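Local coordinates for protein microbial serine proteinases; subtilisin (Bacillus subtilis, PDB 2GKO) that hydrolyses peptide bonds as a calcium-loaded, subtilisin-type serine endopeptidase of the cold-adapted S41 type, at residues A2-P7 with A232-W237; W8-I13 with S252-G257. One frame throughout, in Å; residues are numbered along the deposited sequence.

Contact 1 (A2-P7 with A232-W237); sequences ASQSTP and AVYSTW
Tyr234 carries this contact: its phenol ring and hydroxyl meet Ala2, Ser3, Gln4 and Pro7 of the N-terminal segment. The backbone N of Ser3 donates a hydrogen bond to Tyr234 OH at 3.0 Å, and the N-H points nearly straight at its acceptor (168°). Ser3 OG lies 3.2 Å from the same Tyr234 OH. One water connects the two hydroxyl groups, standing in the plane of the ring at its edge, 2.6 Å from Tyr234 OH. One face of the ring is covered by Gln4. Gln4 CG sits over that face, 4.1 Å from the centroid of the Tyr234 ring and almost straight above its centre, which identifies a CH-pi contact. Beyond CG the Gln4 chain is extended, and it lays the amide over Tyr234 CG and CB, the amide and ring planes stacked only 15° apart. At the ring edge Ala2 CB and Pro7 CG pack near the plane, the latter 4.0 Å from Tyr234 CD2 and 3.5 Å from Tyr234 O. What brings the ring here is its first torsion: CG stands anti to the backbone N (chi1 175°), which sends the phenol out from the strand toward the N-terminal segment. A leucine in place of Tyr234 would probably leave Ser3 N without its acceptor and Gln4 without a flat surface to lie on. Further out, the rings of Tyr234 and Tyr242 meet with nearly parallel planes, while backbone bonds of Val233 with Ile245 and of Ser235 with Ala243 set the strand. The arrangement joins the N-terminal arm, just before helix 8-14, to the first strand of the two-stranded antiparallel hairpin 233-236/242-245 at the surface of the subtilisin fold.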
loop_
_atom_site.group_PDB
_atom_site.type_symbol
_atom_site.label_atom_id
_atom_site.label_comp_id
_atom_site.label_asym_id
_atom_site.label_seq_id
_atom_site.Cartn_x
_atom_site.Cartn_y
_atom_site.Cartn_z
ATOM N N ALA A 2 -9.327 -13.246 -15.717
ATOM C CA ALA A 2 -9.427 -11.787 -15.576
ATOM C C ALA A 2 -9.835 -11.185 -16.906
ATOM O O ALA A 2 -9.582 -11.770 -17.955
ATOM C CB ALA A 2 -8.095 -11.195 -15.115
ATOM N N SER A 3 -10.482 -10.030 -16.860
ATOM C CA SER A 3 -10.782 -9.263 -18.072
ATOM C C SER A 3 -9.703 -8.207 -18.338
ATOM O O SER A 3 -9.747 -7.512 -19.358
ATOM C CB SER A 3 -12.166 -8.605 -17.968
ATOM O OG SER A 3 -12.261 -7.743 -16.844
ATOM N N GLN A 4 -8.760 -8.067 -17.403
ATOM C CA GLN A 4 -7.585 -7.215 -17.568
ATOM C C GLN A 4 -6.349 -7.923 -17.043
ATOM O O GLN A 4 -6.397 -8.602 -16.021
ATOM C CB GLN A 4 -7.759 -5.871 -16.841
ATOM C CG GLN A 4 -9.115 -5.221 -17.063
ATOM C CD GLN A 4 -9.231 -3.833 -16.445
ATOM O OE1 GLN A 4 -10.340 -3.393 -16.090
ATOM N NE2 GLN A 4 -8.114 -3.131 -16.359
ATOM N N SER A 5 -5.248 -7.800 -17.764
ATOM C CA SER A 5 -3.961 -8.325 -17.319
ATOM C C SER A 5 -3.229 -7.265 -16.510
ATOM O O SER A 5 -2.738 -7.540 -15.424
ATOM C CB SER A 5 -3.103 -8.742 -18.520
ATOM O OG SER A 5 -3.761 -9.768 -19.261
ATOM N N THR A 6 -3.156 -6.054 -17.059
ATOM C CA THR A 6 -2.459 -4.931 -16.449
ATOM C C THR A 6 -3.400 -3.742 -16.439
ATOM O O THR A 6 -3.543 -3.008 -17.413
ATOM C CB THR A 6 -1.171 -4.618 -17.188
ATOM O OG1 THR A 6 -1.457 -4.467 -18.590
ATOM C CG2 THR A 6 -0.230 -5.822 -17.091
ATOM N N PRO A 7 -4.112 -3.594 -15.332
ATOM C CA PRO A 7 -4.951 -2.421 -15.105
ATOM C C PRO A 7 -4.247 -1.085 -15.278
ATOM O O PRO A 7 -3.019 -0.991 -15.224
ATOM C CB PRO A 7 -5.356 -2.614 -13.645
ATOM C CG PRO A 7 -5.439 -4.088 -13.507
ATOM C CD PRO A 7 -4.238 -4.572 -14.233
ATOM N N ALA A 232 -10.784 3.864 -9.528
ATOM C CA ALA A 232 -11.219 2.898 -10.531
ATOM C C ALA A 232 -10.190 1.814 -10.779
ATOM O O ALA A 232 -9.814 1.553 -11.935
ATOM C CB ALA A 232 -11.580 3.612 -11.807
ATOM N N VAL A 233 -9.741 1.185 -9.690
ATOM C CA VAL A 233 -8.684 0.160 -9.713
ATOM C C VAL A 233 -9.306 -1.240 -9.729
ATOM O O VAL A 233 -10.047 -1.632 -8.826
ATOM C CB VAL A 233 -7.738 0.311 -8.510
ATOM C CG1 VAL A 233 -6.745 -0.843 -8.425
ATOM C CG2 VAL A 233 -7.009 1.629 -8.579
ATOM N N TYR A 234 -8.999 -1.982 -10.790
ATOM C CA TYR A 234 -9.465 -3.350 -10.974
ATOM C C TYR A 234 -8.431 -4.237 -10.318
ATOM O O TYR A 234 -7.234 -4.078 -10.531
ATOM C CB TYR A 234 -9.535 -3.669 -12.485
ATOM C CG TYR A 234 -9.893 -5.078 -12.890
ATOM C CD1 TYR A 234 -11.209 -5.426 -13.091
ATOM C CD2 TYR A 234 -8.913 -6.044 -13.104
ATOM C CE1 TYR A 234 -11.556 -6.700 -13.522
ATOM C CE2 TYR A 234 -9.248 -7.333 -13.506
ATOM C CZ TYR A 234 -10.564 -7.642 -13.728
ATOM O OH TYR A 234 -10.939 -8.914 -14.133
ATOM N N SER A 235 -8.896 -5.192 -9.527
ATOM C CA SER A 235 -8.020 -6.143 -8.868
ATOM C C SER A 235 -8.816 -7.354 -8.447
ATOM O O SER A 235 -9.989 -7.487 -8.739
ATOM C CB SER A 235 -7.341 -5.490 -7.639
ATOM O OG SER A 235 -6.308 -6.307 -7.079
ATOM N N THR A 236 -8.120 -8.277 -7.798
ATOM C CA THR A 236 -8.694 -9.503 -7.259
ATOM C C THR A 236 -9.741 -9.236 -6.164
ATOM O O THR A 236 -9.704 -8.192 -5.478
ATOM C CB THR A 236 -7.531 -10.359 -6.715
ATOM O OG1 THR A 236 -6.668 -9.565 -5.881
ATOM C CG2 THR A 236 -6.627 -10.847 -7.852
ATOM N N TRP A 237 -10.682 -10.160 -5.997
ATOM C CA TRP A 237 -11.741 -10.025 -4.983
ATOM C C TRP A 237 -11.891 -11.313 -4.195
ATOM O O TRP A 237 -11.419 -12.380 -4.626
ATOM C CB TRP A 237 -13.052 -9.629 -5.628
ATOM C CG TRP A 237 -14.073 -8.950 -4.744
ATOM C CD1 TRP A 237 -15.327 -9.388 -4.480
ATOM C CD2 TRP A 237 -13.941 -7.681 -4.094
ATOM N NE1 TRP A 237 -15.973 -8.489 -3.675
ATOM C CE2 TRP A 237 -15.156 -7.431 -3.436
ATOM C CE3 TRP A 237 -12.906 -6.745 -3.970
ATOM C CZ2 TRP A 237 -15.379 -6.283 -2.682
ATOM C CZ3 TRP A 237 -13.136 -5.603 -3.228
ATOM C CH2 TRP A 237 -14.359 -5.391 -2.604
HETATM O O HOH W 1 -13.471 -9.580 -14.467
#

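Contact 2 (W8-I13 with S252-G257); sequences WGIKAI and SPHAAG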
loop_
_atom_site.group_PDB
_atom_site.type_symbol
_atom_site.label_atom_id
_atom_site.label_comp_id
_atom_site.label_asym_id
_atom_site.label_seq_id
_atom_site.Cartn_x
_atom_site.Cartn_y
_atom_site.Cartn_z
ATOM N N TRP A 8 -5.031 -0.026 -15.458
ATOM C CA TRP A 8 -4.451 1.289 -15.761
ATOM C C TRP A 8 -3.405 1.718 -14.757
ATOM O O TRP A 8 -2.358 2.268 -15.097
ATOM C CB TRP A 8 -5.535 2.377 -15.924
ATOM C CG TRP A 8 -6.026 2.994 -14.636
ATOM C CD1 TRP A 8 -7.155 2.649 -13.952
ATOM C CD2 TRP A 8 -5.431 4.078 -13.909
ATOM N NE1 TRP A 8 -7.284 3.436 -12.832
ATOM C CE2 TRP A 8 -6.231 4.311 -12.771
ATOM C CE3 TRP A 8 -4.281 4.863 -14.087
ATOM C CZ2 TRP A 8 -5.932 5.310 -11.842
ATOM C CZ3 TRP A 8 -3.974 5.847 -13.163
ATOM C CH2 TRP A 8 -4.807 6.063 -12.044
ATOM N N GLY A 9 -3.633 1.431 -13.477
ATOM C CA GLY A 9 -2.671 1.855 -12.479
ATOM C C GLY A 9 -1.361 1.073 -12.502
ATOM O O GLY A 9 -0.318 1.612 -12.151
ATOM N N ILE A 10 -1.435 -0.196 -12.911
ATOM C CA ILE A 10 -0.246 -1.019 -13.095
ATOM C C ILE A 10 0.556 -0.452 -14.269
ATOM O O ILE A 10 1.743 -0.222 -14.146
ATOM C CB ILE A 10 -0.608 -2.504 -13.305
ATOM C CG1 ILE A 10 -1.321 -3.076 -12.056
ATOM C CG2 ILE A 10 0.610 -3.326 -13.619
ATOM C CD1 ILE A 10 -0.613 -2.853 -10.735
ATOM N N LYS A 11 -0.114 -0.219 -15.389
ATOM C CA LYS A 11 0.528 0.390 -16.549
ATOM C C LYS A 11 1.087 1.748 -16.180
ATOM O O LYS A 11 2.186 2.103 -16.575
ATOM C CB LYS A 11 -0.435 0.507 -17.725
ATOM C CG LYS A 11 -0.857 -0.814 -18.324
ATOM C CD LYS A 11 -1.593 -0.577 -19.662
ATOM C CE LYS A 11 -1.877 -1.853 -20.427
ATOM N NZ LYS A 11 -3.112 -2.535 -19.981
ATOM N N ALA A 12 0.342 2.527 -15.391
ATOM C CA ALA A 12 0.824 3.847 -14.983
ATOM C C ALA A 12 2.074 3.805 -14.133
ATOM O O ALA A 12 3.043 4.511 -14.391
ATOM C CB ALA A 12 -0.266 4.616 -14.284
ATOM N N ILE A 13 2.093 2.966 -13.103
ATOM C CA ILE A 13 3.262 2.905 -12.263
ATOM C C ILE A 13 4.464 2.233 -12.989
ATOM O O ILE A 13 5.601 2.540 -12.669
ATOM C CB ILE A 13 2.935 2.275 -10.854
ATOM C CG1 ILE A 13 4.006 2.625 -9.836
ATOM C CG2 ILE A 13 2.736 0.777 -10.910
ATOM C CD1 ILE A 13 3.537 2.418 -8.375
ATOM N N SER A 252 -2.136 2.717 -1.855
ATOM C CA SER A 252 -1.149 2.178 -0.950
ATOM C C SER A 252 -0.468 0.909 -1.487
ATOM O O SER A 252 0.755 0.872 -1.507
ATOM C CB SER A 252 -1.776 1.967 0.444
ATOM O OG SER A 252 -0.790 1.604 1.410
ATOM N N PRO A 253 -1.206 -0.121 -1.897
ATOM C CA PRO A 253 -0.534 -1.336 -2.389
ATOM C C PRO A 253 0.231 -1.178 -3.683
ATOM O O PRO A 253 1.128 -1.963 -3.900
ATOM C CB PRO A 253 -1.670 -2.327 -2.567
ATOM C CG PRO A 253 -2.884 -1.504 -2.714
ATOM C CD PRO A 253 -2.660 -0.325 -1.832
ATOM N N HIS A 254 -0.112 -0.214 -4.522
ATOM C CA HIS A 254 0.747 0.105 -5.660
ATOM C C HIS A 254 2.137 0.532 -5.182
ATOM O O HIS A 254 3.158 0.049 -5.667
ATOM C CB HIS A 254 0.135 1.208 -6.493
ATOM C CG HIS A 254 -0.964 0.751 -7.393
ATOM N ND1 HIS A 254 -2.285 0.730 -7.002
ATOM C CD2 HIS A 254 -0.952 0.332 -8.685
ATOM C CE1 HIS A 254 -3.037 0.338 -8.014
ATOM N NE2 HIS A 254 -2.245 0.061 -9.040
ATOM N N ALA A 255 2.174 1.417 -4.198
ATOM C CA ALA A 255 3.421 1.827 -3.578
ATOM C C ALA A 255 4.112 0.704 -2.825
ATOM O O ALA A 255 5.319 0.599 -2.870
ATOM C CB ALA A 255 3.178 2.977 -2.652
ATOM N N ALA A 256 3.363 -0.138 -2.115
ATOM C CA ALA A 256 3.988 -1.222 -1.334
ATOM C C ALA A 256 4.636 -2.219 -2.289
ATOM O O ALA A 256 5.731 -2.709 -2.033
ATOM C CB ALA A 256 2.963 -1.927 -0.469
ATOM N N GLY A 257 3.947 -2.523 -3.373
ATOM C CA GLY A 257 4.471 -3.356 -4.447
ATOM C C GLY A 257 5.718 -2.763 -5.085
ATOM O O GLY A 257 6.737 -3.456 -5.283
#
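His254 meets Gly9, Ile10 and Ile13 of the N-terminal helix by apolar and van der Waals contact, and no hydrogen bond links the two segments. Among the contacts between side chains, Ile10 CD1 lies 3.7 Å from His254 NE2 and approaches the imidazole obliquely, the two side chains crossing at about a right angle. Ile13 behaves differently: its CG1 is anti to the backbone N (chi1 -161°), and this extended branch carries CD1 to 4.1 Å from His254 CB. Its other branch, CG2, stands at the edge of the imidazole, near the ring plane.

The second kind of contact is side chain against backbone. Ile13 CD1 comes within 3.6 Å of His254 O. In the other direction His254 NE2 comes to 3.7 Å from Gly9 C, and a CB at Gly9 would collide with this nitrogen, so the absence of a side chain there lets the ring lie against the helix. The segment axes approach to 11.1 Å and cross at -41°. Segment 252-257 belongs to the long helix 248-265, which begins close to the phenylmethanesulfonic acid site; in subtilisins the corresponding central helix carries the catalytic serine at its start.

The polar bonding that steadies these groups lies within each helix. His254 ND1 is hydrogen-bonded to Met250 O, one turn earlier in its own helix, which fixes the rotation of the imidazole and turns NE2 toward helix 8-14. On the opposing helix, Ile13 N bonds to Gly9 O at 2.9 Å. Ala228 and Pro229 of strand 226-229 and Ser78 of helix 71-80 also touch the His254 side chain.

Contacts 1 and 2 follow each other directly along the N-terminal arm, residues 2-7 leading into helix 8-14, and their centres lie 12 Å apart. Thr6 O and Lys11 NZ, 2.6 Å apart, form a probable hydrogen bond between them. The second segments meet as well: Val233 CG1 packs 3.9 Å from His254 CE1, joining hairpin to central helix. Contact 1 is at the surface, about 16 Å from the centre of the chain, whereas contact 2 is buried at about 9 Å. Neither touches the bound phenylmethanesulfonic acid; the side chains of Tyr234 and His254 lie about 13 and 11 Å from it.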